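Local coordinates for variant surface glycoprotein MITat 1.13 (Trypanosoma brucei, PDB 6Z8H) that probably forms, with other copies, the dense coat on the parasite surface, whose antigenic variation lets the trypanosome evade the host immune response, at residues R60-A65 against T278-L283; A103-L108 against A274-P279. All blocks are in the same frame, centred on the assembly; numbering follows the deposited sequence.

Helices 34-75 and 78-129 follow each other in the chain and make up much of the long helical body of this A-type variant surface glycoprotein; one loop, between helices 260-273 and 287-291, touches both. Contact 2 (A103-L108 against A274-P279) takes the earlier part of that loop to helix 78-129, and contact 1 (R60-A65 against T278-L283) takes the later part to helix 34-75. They share T278 and P279, with centres about 14 Å apart. Contact 2 is the more buried and is held between its segments by apolar side chains, with no hydrogen bond, using small residues and one leucine. Contact 1, partly buried, depends on an asparagine amide bonded to loop backbone.

Contact 1 (R60-A65 against T278-L283); sequences RENSEA and TPCSSL
ND2 of N62 is gripped by one bond across the contact, and OD1 of the same amide by a second, from the backbone N of I284. The pair ties helix 34-75, in the long helical body of the A-type variant surface glycoprotein, to the loop that follows helix 260-273. N62 ND2 donates an N-H to S282 O at 2.9 Å, a nearly straight bond of 167° that lies in the carbonyl plane and leaves the amide plane of N62 by 5°. With S282 O at one end and I284 N at the other, the flat amide is held like a short peptide beside an extended chain, which fixes its rotation. CG stands anti to its own carbonyl carbon (chi1 -77°). The side chains of L283 and N62 cross at about a right angle, and L283 CA lies 3.4 Å from N62 OD1. The CD2 methyl of L283 lies 3.7 Å from E61 OE1, so the extended, exposed glutamate borders the leucine. One turn earlier, N58 ND2 bonds C280 O, a second helix amide holding a loop carbonyl. C280 is anchored to helix 78-129 by its disulfide to C98, and C280 SG lies 3.8 Å from N62 ND2.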
ATOM      1  N   ARG A  60       0.212   8.149  16.506  1.00 24.82           N
ATOM      2  CA  ARG A  60      -0.517   9.412  16.596  1.00 24.92           C
ATOM      3  C   ARG A  60      -0.863   9.724  18.040  1.00 25.70           C
ATOM      4  O   ARG A  60      -0.687  10.858  18.493  1.00 25.04           O
ATOM      5  CB  ARG A  60      -1.784   9.382  15.736  1.00 27.39           C
ATOM      6  CG  ARG A  60      -2.717  10.565  15.953  1.00 30.93           C
ATOM      7  CD  ARG A  60      -4.015  10.478  15.154  1.00 35.54           C
ATOM      8  NE  ARG A  60      -4.989   9.578  15.765  1.00 38.77           N
ATOM      9  CZ  ARG A  60      -5.441   8.462  15.202  1.00 42.62           C
ATOM     10  NH1 ARG A  60      -5.036   8.096  13.989  1.00 42.97           N
ATOM     11  NH2 ARG A  60      -6.327   7.712  15.842  1.00 44.72           N
ATOM     12  N   GLU A  61      -1.337   8.719  18.777  1.00 23.72           N
ATOM     13  CA  GLU A  61      -1.682   8.908  20.177  1.00 24.86           C
ATOM     14  C   GLU A  61      -0.448   9.184  21.015  1.00 23.43           C
ATOM     15  O   GLU A  61      -0.497  10.017  21.918  1.00 24.53           O
ATOM     16  CB  GLU A  61      -2.413   7.687  20.739  1.00 28.46           C
ATOM     17  CG  GLU A  61      -3.808   7.486  20.197  1.00 31.96           C
ATOM     18  CD  GLU A  61      -4.533   6.337  20.861  1.00 37.28           C
ATOM     19  OE1 GLU A  61      -4.024   5.773  21.850  1.00 38.56           O
ATOM     20  OE2 GLU A  61      -5.612   5.991  20.369  1.00 39.15           O
ATOM     21  N   ASN A  62       0.668   8.504  20.736  1.00 21.73           N
ATOM     22  CA  ASN A  62       1.893   8.736  21.493  1.00 20.98           C
ATOM     23  C   ASN A  62       2.465  10.129  21.210  1.00 21.40           C
ATOM     24  O   ASN A  62       2.951  10.800  22.131  1.00 21.93           O
ATOM     25  CB  ASN A  62       2.934   7.657  21.186  1.00 21.34           C
ATOM     26  CG  ASN A  62       2.649   6.334  21.885  1.00 21.83           C
ATOM     27  OD1 ASN A  62       2.005   6.299  22.930  1.00 22.85           O
ATOM     28  ND2 ASN A  62       3.115   5.220  21.281  1.00 23.65           N
ATOM     29  N   SER A  63       2.434  10.589  19.958  1.00 21.53           N
ATOM     30  CA  SER A  63       2.893  11.943  19.682  1.00 22.28           C
ATOM     31  C   SER A  63       2.058  12.962  20.434  1.00 23.04           C
ATOM     32  O   SER A  63       2.617  13.894  21.040  1.00 24.09           O
ATOM     33  CB  SER A  63       2.783  12.236  18.192  1.00 25.09           C
ATOM     34  OG  SER A  63       3.721  11.494  17.453  1.00 25.97           O
ATOM     35  N   GLU A  64       0.729  12.786  20.452  1.00 23.68           N
ATOM     36  CA  GLU A  64      -0.140  13.696  21.194  1.00 23.92           C
ATOM     37  C   GLU A  64       0.144  13.631  22.693  1.00 24.44           C
ATOM     38  O   GLU A  64       0.211  14.664  23.375  1.00 25.07           O
ATOM     39  CB  GLU A  64      -1.606  13.349  20.951  1.00 28.56           C
ATOM     40  CG  GLU A  64      -2.593  14.241  21.666  1.00 33.62           C
ATOM     41  CD  GLU A  64      -4.033  13.964  21.286  1.00 38.69           C
ATOM     42  OE1 GLU A  64      -4.417  14.265  20.136  1.00 41.35           O
ATOM     43  OE2 GLU A  64      -4.781  13.428  22.135  1.00 41.66           O
ATOM     44  N   ALA A  65       0.336  12.425  23.225  1.00 23.04           N
ATOM     45  CA  ALA A  65       0.579  12.293  24.652  1.00 23.48           C
ATOM     46  C   ALA A  65       1.865  12.996  25.041  1.00 23.97           C
ATOM     47  O   ALA A  65       1.923  13.659  26.084  1.00 23.06           O
ATOM     48  CB  ALA A  65       0.645  10.821  25.042  1.00 24.32           C
ATOM     49  N   THR A 278       4.210  -6.255  14.398  1.00 30.05           N
ATOM     50  CA  THR A 278       3.374  -5.516  15.346  1.00 28.91           C
ATOM     51  C   THR A 278       4.127  -4.283  15.817  1.00 28.94           C
ATOM     52  O   THR A 278       4.463  -4.158  17.003  1.00 29.01           O
ATOM     53  CB  THR A 278       2.969  -6.375  16.552  1.00 31.03           C
ATOM     54  OG1 THR A 278       4.127  -6.936  17.206  1.00 32.35           O
ATOM     55  CG2 THR A 278       2.027  -7.529  16.165  1.00 31.66           C
ATOM     56  N   PRO A 279       4.408  -3.357  14.913  1.00 27.58           N
ATOM     57  CA  PRO A 279       5.164  -2.152  15.290  1.00 28.49           C
ATOM     58  C   PRO A 279       4.352  -1.207  16.149  1.00 27.67           C
ATOM     59  O   PRO A 279       3.137  -1.097  16.055  1.00 28.09           O
ATOM     60  CB  PRO A 279       5.478  -1.496  13.942  1.00 28.84           C
ATOM     61  CG  PRO A 279       4.317  -1.929  13.058  1.00 27.98           C
ATOM     62  CD  PRO A 279       3.992  -3.356  13.495  1.00 27.70           C
ATOM     63  N   CYS A 280       5.068  -0.472  17.007  1.00 27.51           N
ATOM     64  CA  CYS A 280       4.477   0.590  17.826  1.00 26.57           C
ATOM     65  C   CYS A 280       3.289   0.076  18.640  1.00 27.24           C
ATOM     66  O   CYS A 280       2.200   0.656  18.626  1.00 28.23           O
ATOM     67  CB  CYS A 280       4.056   1.803  16.997  1.00 27.31           C
ATOM     68  SG  CYS A 280       3.584   3.170  18.173  1.00 28.14           S
ATOM     69  N   SER A 281       3.495  -1.038  19.346  1.00 27.29           N
ATOM     70  CA  SER A 281       2.414  -1.576  20.163  1.00 28.58           C
ATOM     71  C   SER A 281       2.334  -0.941  21.549  1.00 29.40           C
ATOM     72  O   SER A 281       1.331  -1.148  22.240  1.00 32.42           O
ATOM     73  CB  SER A 281       2.544  -3.094  20.330  1.00 31.02           C
ATOM     74  OG  SER A 281       3.700  -3.478  21.039  1.00 32.46           O
ATOM     75  N   SER A 282       3.341  -0.162  21.977  1.00 26.90           N
ATOM     76  CA  SER A 282       3.390   0.373  23.331  1.00 26.87           C
ATOM     77  C   SER A 282       2.820   1.785  23.342  1.00 26.39           C
ATOM     78  O   SER A 282       3.016   2.550  22.390  1.00 28.04           O
ATOM     79  CB  SER A 282       4.834   0.411  23.823  1.00 28.77           C
ATOM     80  OG  SER A 282       5.353  -0.896  23.946  1.00 31.53           O
ATOM     81  N   LEU A 283       2.122   2.121  24.426  1.00 26.23           N
ATOM     82  CA  LEU A 283       1.457   3.405  24.580  1.00 25.88           C
ATOM     83  C   LEU A 283       1.952   4.117  25.831  1.00 25.52           C
ATOM     84  O   LEU A 283       2.044   3.517  26.910  1.00 26.27           O
ATOM     85  CB  LEU A 283      -0.056   3.263  24.673  1.00 26.88           C
ATOM     86  CG  LEU A 283      -0.846   2.928  23.408  1.00 28.43           C
ATOM     87  CD1 LEU A 283      -2.305   2.680  23.797  1.00 30.10           C
ATOM     88  CD2 LEU A 283      -0.766   4.017  22.356  1.00 27.42           C
TER

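Contact 2 (A103-L108 against A274-P279); sequences ATARPL and AGASTP. With SO4 (sulfate ion), chain G.
A sulfate ion, probably from the crystallisation liquor, binds on the side of helix 78-129 turned away from the loop, between the two subunits of the dimer. This long helix of the A-type variant surface glycoprotein is kinked here, because P107 has no N-H to bond the turn before. R106 starts out straight, CG anti to the backbone N (chi1 175°), then bends at chi3 (-70°). R106 NE thereby donates to SO4 O1 at 2.8 Å, along a bent bond of 144°, with the sulfur in the plane at the edge of the guanidinium. Y52 OH, together with Y52 OH and R106 NE of the second subunit, also bonds the ion, whose negative charge would probably offset the positive charges of the two arginines.

Between loop and helix there is no hydrogen bond, and the side chains that meet are apolar. G275, at positive phi, forms a Schellman motif that ends helix 260-273 and turns the chain along helix 78-129. Where the backbones come nearest, A105 and A276 point their methyls at each other, CB to CB 3.8 Å. Side chains this small let the loop lie close, with the CA atoms of A105 and A276 5.1 Å apart. P279 completes one side of this patch, P279 CG lying 4.0 Å from A105 CB. On the other, the CD1 methyl of L108 rests across the methyls of A274 and A276, while the leucine also touches I271 of helix 260-273. L108 CD1 lies 4.1 Å from A276 CB. Tighter than usual van der Waals contact is the 3.5 Å between L108 CD1 and A274 CB.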
ATOM      1  N   ALA A 103       9.047   2.805  11.005  1.00 25.31           N
ATOM      2  CA  ALA A 103       9.879   3.073   9.835  1.00 25.42           C
ATOM      3  C   ALA A 103      10.534   1.800   9.311  1.00 27.61           C
ATOM      4  O   ALA A 103      10.674   1.626   8.094  1.00 28.05           O
ATOM      5  CB  ALA A 103      10.929   4.124  10.189  1.00 28.20           C
ATOM      6  N   THR A 104      10.900   0.876  10.204  1.00 27.53           N
ATOM      7  CA  THR A 104      11.464  -0.403   9.762  1.00 28.72           C
ATOM      8  C   THR A 104      10.398  -1.265   9.075  1.00 28.73           C
ATOM      9  O   THR A 104      10.650  -1.911   8.035  1.00 29.55           O
ATOM     10  CB  THR A 104      12.077  -1.137  10.961  1.00 30.60           C
ATOM     11  OG1 THR A 104      13.152  -0.345  11.489  1.00 33.19           O
ATOM     12  CG2 THR A 104      12.618  -2.525  10.596  1.00 30.85           C
ATOM     13  N   ALA A 105       9.188  -1.272   9.636  1.00 27.24           N
ATOM     14  CA  ALA A 105       8.123  -2.095   9.083  1.00 26.76           C
ATOM     15  C   ALA A 105       7.605  -1.552   7.756  1.00 27.44           C
ATOM     16  O   ALA A 105       7.178  -2.341   6.896  1.00 28.89           O
ATOM     17  CB  ALA A 105       6.947  -2.145  10.050  1.00 26.88           C
ATOM     18  N   ARG A 106       7.610  -0.232   7.560  1.00 26.80           N
ATOM     19  CA  ARG A 106       6.928   0.423   6.450  1.00 25.12           C
ATOM     20  C   ARG A 106       7.321  -0.212   5.118  1.00 26.52           C
ATOM     21  O   ARG A 106       6.424  -0.658   4.383  1.00 26.44           O
ATOM     22  CB  ARG A 106       7.164   1.943   6.489  1.00 26.68           C
ATOM     23  CG  ARG A 106       6.573   2.681   5.289  1.00 28.87           C
ATOM     24  CD  ARG A 106       6.702   4.205   5.449  1.00 30.88           C
ATOM     25  NE  ARG A 106       5.823   4.717   6.508  1.00 34.96           N
ATOM     26  CZ  ARG A 106       6.220   5.323   7.626  1.00 36.57           C
ATOM     27  NH1 ARG A 106       7.516   5.554   7.856  1.00 38.28           N
ATOM     28  NH2 ARG A 106       5.305   5.731   8.517  1.00 36.26           N
ATOM     29  N   PRO A 107       8.609  -0.291   4.749  1.00 27.02           N
ATOM     30  CA  PRO A 107       8.923  -0.832   3.406  1.00 28.55           C
ATOM     31  C   PRO A 107       8.613  -2.319   3.263  1.00 28.54           C
ATOM     32  O   PRO A 107       8.359  -2.793   2.149  1.00 29.37           O
ATOM     33  CB  PRO A 107      10.424  -0.553   3.241  1.00 29.18           C
ATOM     34  CG  PRO A 107      10.941  -0.403   4.673  1.00 29.48           C
ATOM     35  CD  PRO A 107       9.811   0.234   5.435  1.00 28.91           C
ATOM     36  N   LEU A 108       8.665  -3.083   4.353  1.00 27.22           N
ATOM     37  CA  LEU A 108       8.314  -4.501   4.286  1.00 27.99           C
ATOM     38  C   LEU A 108       6.819  -4.679   4.060  1.00 28.35           C
ATOM     39  O   LEU A 108       6.403  -5.516   3.253  1.00 28.58           O
ATOM     40  CB  LEU A 108       8.759  -5.170   5.586  1.00 29.47           C
ATOM     41  CG  LEU A 108      10.259  -5.087   5.867  1.00 30.28           C
ATOM     42  CD1 LEU A 108      10.562  -5.550   7.289  1.00 30.45           C
ATOM     43  CD2 LEU A 108      11.060  -5.896   4.874  1.00 33.16           C
ATOM     44  N   ALA A 274      11.916  -9.934  10.126  1.00 35.26           N
ATOM     45  CA  ALA A 274      12.408  -8.670  10.662  1.00 35.23           C
ATOM     46  C   ALA A 274      11.820  -8.338  12.029  1.00 34.89           C
ATOM     47  O   ALA A 274      12.207  -7.339  12.641  1.00 35.66           O
ATOM     48  CB  ALA A 274      12.094  -7.544   9.673  1.00 36.33           C
ATOM     49  N   GLY A 275      10.910  -9.161  12.530  1.00 35.38           N
ATOM     50  CA  GLY A 275      10.199  -8.843  13.751  1.00 33.89           C
ATOM     51  C   GLY A 275       9.324  -7.624  13.653  1.00 34.09           C
ATOM     52  O   GLY A 275       9.163  -6.903  14.652  1.00 36.82           O
ATOM     53  N   ALA A 276       8.767  -7.362  12.471  1.00 32.96           N
ATOM     54  CA  ALA A 276       8.069  -6.118  12.176  1.00 32.46           C
ATOM     55  C   ALA A 276       6.557  -6.281  12.068  1.00 31.80           C
ATOM     56  O   ALA A 276       5.882  -5.391  11.532  1.00 32.74           O
ATOM     57  CB  ALA A 276       8.619  -5.507  10.891  1.00 32.78           C
ATOM     58  N   SER A 277       6.011  -7.397  12.570  1.00 31.73           N
ATOM     59  CA  SER A 277       4.588  -7.651  12.412  1.00 31.21           C
ATOM     60  C   SER A 277       3.712  -6.760  13.275  1.00 31.01           C
ATOM     61  O   SER A 277       2.556  -6.530  12.928  1.00 32.35           O
ATOM     62  CB  SER A 277       4.276  -9.115  12.726  1.00 32.73           C
ATOM     63  OG  SER A 277       4.961 -10.015  11.871  1.00 34.71           O
ATOM     64  N   THR A 278       4.210  -6.255  14.398  1.00 30.05           N
ATOM     65  CA  THR A 278       3.374  -5.516  15.346  1.00 28.91           C
ATOM     66  C   THR A 278       4.127  -4.283  15.817  1.00 28.94           C
ATOM     67  O   THR A 278       4.463  -4.158  17.003  1.00 29.01           O
ATOM     68  CB  THR A 278       2.969  -6.375  16.552  1.00 31.03           C
ATOM     69  OG1 THR A 278       4.127  -6.936  17.206  1.00 32.35           O
ATOM     70  CG2 THR A 278       2.027  -7.529  16.165  1.00 31.66           C
ATOM     71  N   PRO A 279       4.408  -3.357  14.913  1.00 27.58           N
ATOM     72  CA  PRO A 279       5.164  -2.152  15.290  1.00 28.49           C
ATOM     73  C   PRO A 279       4.352  -1.207  16.149  1.00 27.67           C
ATOM     74  O   PRO A 279       3.137  -1.097  16.055  1.00 28.09           O
ATOM     75  CB  PRO A 279       5.478  -1.496  13.942  1.00 28.84           C
ATOM     76  CG  PRO A 279       4.317  -1.929  13.058  1.00 27.98           C
ATOM     77  CD  PRO A 279       3.992  -3.356  13.495  1.00 27.70           C
TER
HETATM   78  S   SO4 G 505       2.112   4.445   5.728  1.00 59.85           S
HETATM   79  O1  SO4 G 505       3.349   4.894   5.147  1.00 59.50           O
HETATM   80  O2  SO4 G 505       2.212   4.495   7.162  1.00 61.34           O
HETATM   81  O3  SO4 G 505       1.850   3.095   5.311  1.00 60.16           O
HETATM   82  O4  SO4 G 505       1.040   5.299   5.292  1.00 60.09           O